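Local coordinates for prolyl 4-hydroxylase alpha subunit Fe(2+) 2OG dioxygenase domain-containing protein (Burkholderia ambifaria, PDB 3W20) that probably acts as a 2-oxoglutarate-dependent dioxygenase on N-substituted L-amino acids, with a zinc ion found in its metal site, at residues A[7-12]-A[17-22]. Numbering follows the deposited sequence.
Sequences AQLMRF and RAEHMT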
loop_
_atom_site.group_PDB
_atom_site.type_symbol
_atom_site.label_atom_id
_atom_site.label_comp_id
_atom_site.label_asym_id
_atom_site.label_seq_id
_atom_site.Cartn_x
_atom_site.Cartn_y
_atom_site.Cartn_z
ATOM N N ALA A 7 4.222 -27.543 27.030
ATOM C CA ALA A 7 3.344 -26.344 27.025
ATOM C C ALA A 7 2.780 -26.090 28.425
ATOM O O ALA A 7 2.456 -27.054 29.186
ATOM C CB ALA A 7 2.229 -26.490 25.988
ATOM N N GLN A 8 2.732 -24.831 28.789
ATOM C CA GLN A 8 1.955 -24.449 30.005
ATOM C C GLN A 8 0.729 -23.678 29.552
ATOM O O GLN A 8 0.832 -22.658 28.816
ATOM C CB GLN A 8 2.772 -23.565 30.948
ATOM C CG GLN A 8 4.067 -24.219 31.536
ATOM C CD GLN A 8 3.775 -25.470 32.391
ATOM O OE1 GLN A 8 2.906 -25.437 33.259
ATOM N NE2 GLN A 8 4.512 -26.590 32.134
ATOM N N LEU A 9 -0.440 -24.133 29.982
ATOM C CA LEU A 9 -1.663 -23.479 29.514
ATOM C C LEU A 9 -2.275 -22.671 30.674
ATOM O O LEU A 9 -2.588 -23.222 31.740
ATOM C CB LEU A 9 -2.620 -24.565 28.994
ATOM C CG LEU A 9 -3.937 -24.211 28.317
ATOM C CD1 LEU A 9 -4.221 -25.431 27.427
ATOM C CD2 LEU A 9 -5.085 -23.995 29.311
HETATM N N MSE A 10 -2.474 -21.355 30.493
HETATM C CA MSE A 10 -2.869 -20.490 31.592
HETATM C C MSE A 10 -4.241 -19.951 31.391
HETATM O O MSE A 10 -4.542 -19.444 30.309
HETATM C CB MSE A 10 -1.941 -19.283 31.738
HETATM C CG MSE A 10 -0.902 -19.217 30.626
HETATM SE SE MSE A 10 0.687 -20.255 31.214
HETATM C CE MSE A 10 0.767 -18.860 32.489
ATOM N N ARG A 11 -5.086 -20.016 32.433
ATOM C CA ARG A 11 -6.374 -19.279 32.439
ATOM C C ARG A 11 -6.384 -18.423 33.656
ATOM O O ARG A 11 -5.842 -18.840 34.690
ATOM C CB ARG A 11 -7.525 -20.300 32.551
ATOM C CG ARG A 11 -7.910 -20.911 31.245
ATOM C CD ARG A 11 -8.551 -19.807 30.405
ATOM N NE ARG A 11 -9.925 -20.041 30.118
ATOM C CZ ARG A 11 -10.618 -19.427 29.170
ATOM N NH1 ARG A 11 -10.106 -18.412 28.396
ATOM N NH2 ARG A 11 -11.884 -19.797 29.048
ATOM N N PHE A 12 -6.992 -17.256 33.579
ATOM C CA PHE A 12 -7.126 -16.369 34.745
ATOM C C PHE A 12 -7.607 -17.118 35.990
ATOM O O PHE A 12 -8.538 -17.895 35.924
ATOM C CB PHE A 12 -8.090 -15.161 34.485
ATOM C CG PHE A 12 -7.561 -14.192 33.449
ATOM C CD1 PHE A 12 -6.472 -13.383 33.743
ATOM C CD2 PHE A 12 -8.132 -14.162 32.159
ATOM C CE1 PHE A 12 -5.980 -12.480 32.801
ATOM C CE2 PHE A 12 -7.592 -13.319 31.191
ATOM C CZ PHE A 12 -6.493 -12.507 31.487
ATOM N N ARG A 17 -1.940 -25.562 33.467
ATOM C CA ARG A 17 -1.937 -26.999 33.159
ATOM C C ARG A 17 -0.686 -27.271 32.369
ATOM O O ARG A 17 -0.387 -26.546 31.445
ATOM C CB ARG A 17 -3.158 -27.382 32.307
ATOM C CG ARG A 17 -4.461 -27.035 33.013
ATOM C CD ARG A 17 -5.557 -26.649 32.004
ATOM N NE ARG A 17 -6.838 -26.186 32.597
ATOM C CZ ARG A 17 -7.194 -24.914 32.846
ATOM N NH1 ARG A 17 -8.399 -24.677 33.364
ATOM N NH2 ARG A 17 -6.377 -23.885 32.590
ATOM N N ALA A 18 0.075 -28.286 32.747
ATOM C CA ALA A 18 1.274 -28.631 31.988
ATOM C C ALA A 18 0.982 -29.798 31.028
ATOM O O ALA A 18 0.552 -30.845 31.448
ATOM C CB ALA A 18 2.427 -28.961 32.936
ATOM N N GLU A 19 1.176 -29.615 29.737
ATOM C CA GLU A 19 0.846 -30.662 28.746
ATOM C C GLU A 19 1.890 -30.620 27.650
ATOM O O GLU A 19 2.552 -29.639 27.480
ATOM C CB GLU A 19 -0.536 -30.406 28.120
ATOM C CG GLU A 19 -1.694 -30.867 29.003
ATOM C CD GLU A 19 -2.958 -30.048 28.802
ATOM O OE1 GLU A 19 -3.582 -29.624 29.814
ATOM O OE2 GLU A 19 -3.317 -29.825 27.626
ATOM N N HIS A 20 2.017 -31.697 26.905
ATOM C CA HIS A 20 2.768 -31.686 25.678
ATOM C C HIS A 20 1.768 -31.512 24.533
ATOM O O HIS A 20 0.824 -32.300 24.392
ATOM C CB HIS A 20 3.538 -32.997 25.560
ATOM C CG HIS A 20 4.928 -32.933 26.157
ATOM N ND1 HIS A 20 5.139 -32.860 27.493
ATOM C CD2 HIS A 20 6.192 -32.878 25.549
ATOM C CE1 HIS A 20 6.466 -32.765 27.739
ATOM N NE2 HIS A 20 7.113 -32.787 26.541
HETATM N N MSE A 21 1.928 -30.475 23.704
HETATM C CA MSE A 21 0.894 -30.190 22.699
HETATM C C MSE A 21 1.518 -29.842 21.410
HETATM O O MSE A 21 2.647 -29.307 21.378
HETATM C CB MSE A 21 0.034 -28.919 22.952
HETATM C CG MSE A 21 -0.057 -28.699 24.421
HETATM SE SE MSE A 21 -1.287 -27.187 24.647
HETATM C CE MSE A 21 -2.888 -27.854 23.808
ATOM N N THR A 22 0.785 -30.054 20.330
ATOM C CA THR A 22 1.238 -29.506 19.036
ATOM C C THR A 22 0.932 -28.027 19.008
ATOM O O THR A 22 0.085 -27.531 19.791
ATOM C CB THR A 22 0.513 -30.127 17.838
ATOM O OG1 THR A 22 -0.913 -29.922 17.950
ATOM C CG2 THR A 22 0.774 -31.619 17.759
#
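Ala-7 N donates to Glu-19 O at 2.7 Å, with an N-H...O angle of 138°, and Glu-19 N returns a bond to Ala-7 O at 2.9 Å. Leu-9 and Arg-17 exchange a second such couple, Leu-9 N to Arg-17 O and Arg-17 N to Leu-9 O, so Ala-7/Glu-19 and Leu-9/Arg-17 are both hydrogen-bonded pairs of an antiparallel hairpin. Between them lies the non-hydrogen-bonded pair Gln-8/Ala-18, where Ala-18 CA adds a CA-H...O contact to Ala-7 O. The Gln-8 chain, bent at chi2 (-61°), brings its amide against the methyl of Ala-18, NE2 nearest at 3.3 Å from Ala-18 CB.

On the other face of the sheet, Ala-7 CB meets Met-21 CG at 3.5 Å, with the selenium of this selenomethionine close by. Leu-9, its CG anti to the backbone N (chi1 -174°), lays CD2 against Arg-17, 3.8 Å from CD and 3.5 Å from NH2. The same NH2 also rests 3.6 Å from Arg-11 CG, while the guanidinium of Arg-11 leads away to salt bridges with Asp-33 and Asp-36.

Strand 4-10 also pairs with strand 37-41, whose Ile-38 packs on Ala-7 and Leu-9, so the hairpin extends the large sheet of this double-stranded beta-helix protein, away from the metal and 2-oxoglutarate sites. Across these two segments four backbone bonds set the register, whereas the side chains add mainly apolar packing: Arg-17 contributes its aliphatic stem and a guanidinium whose NH2, buried by the contact, has no hydrogen-bond partner in the model, probably at some energetic cost.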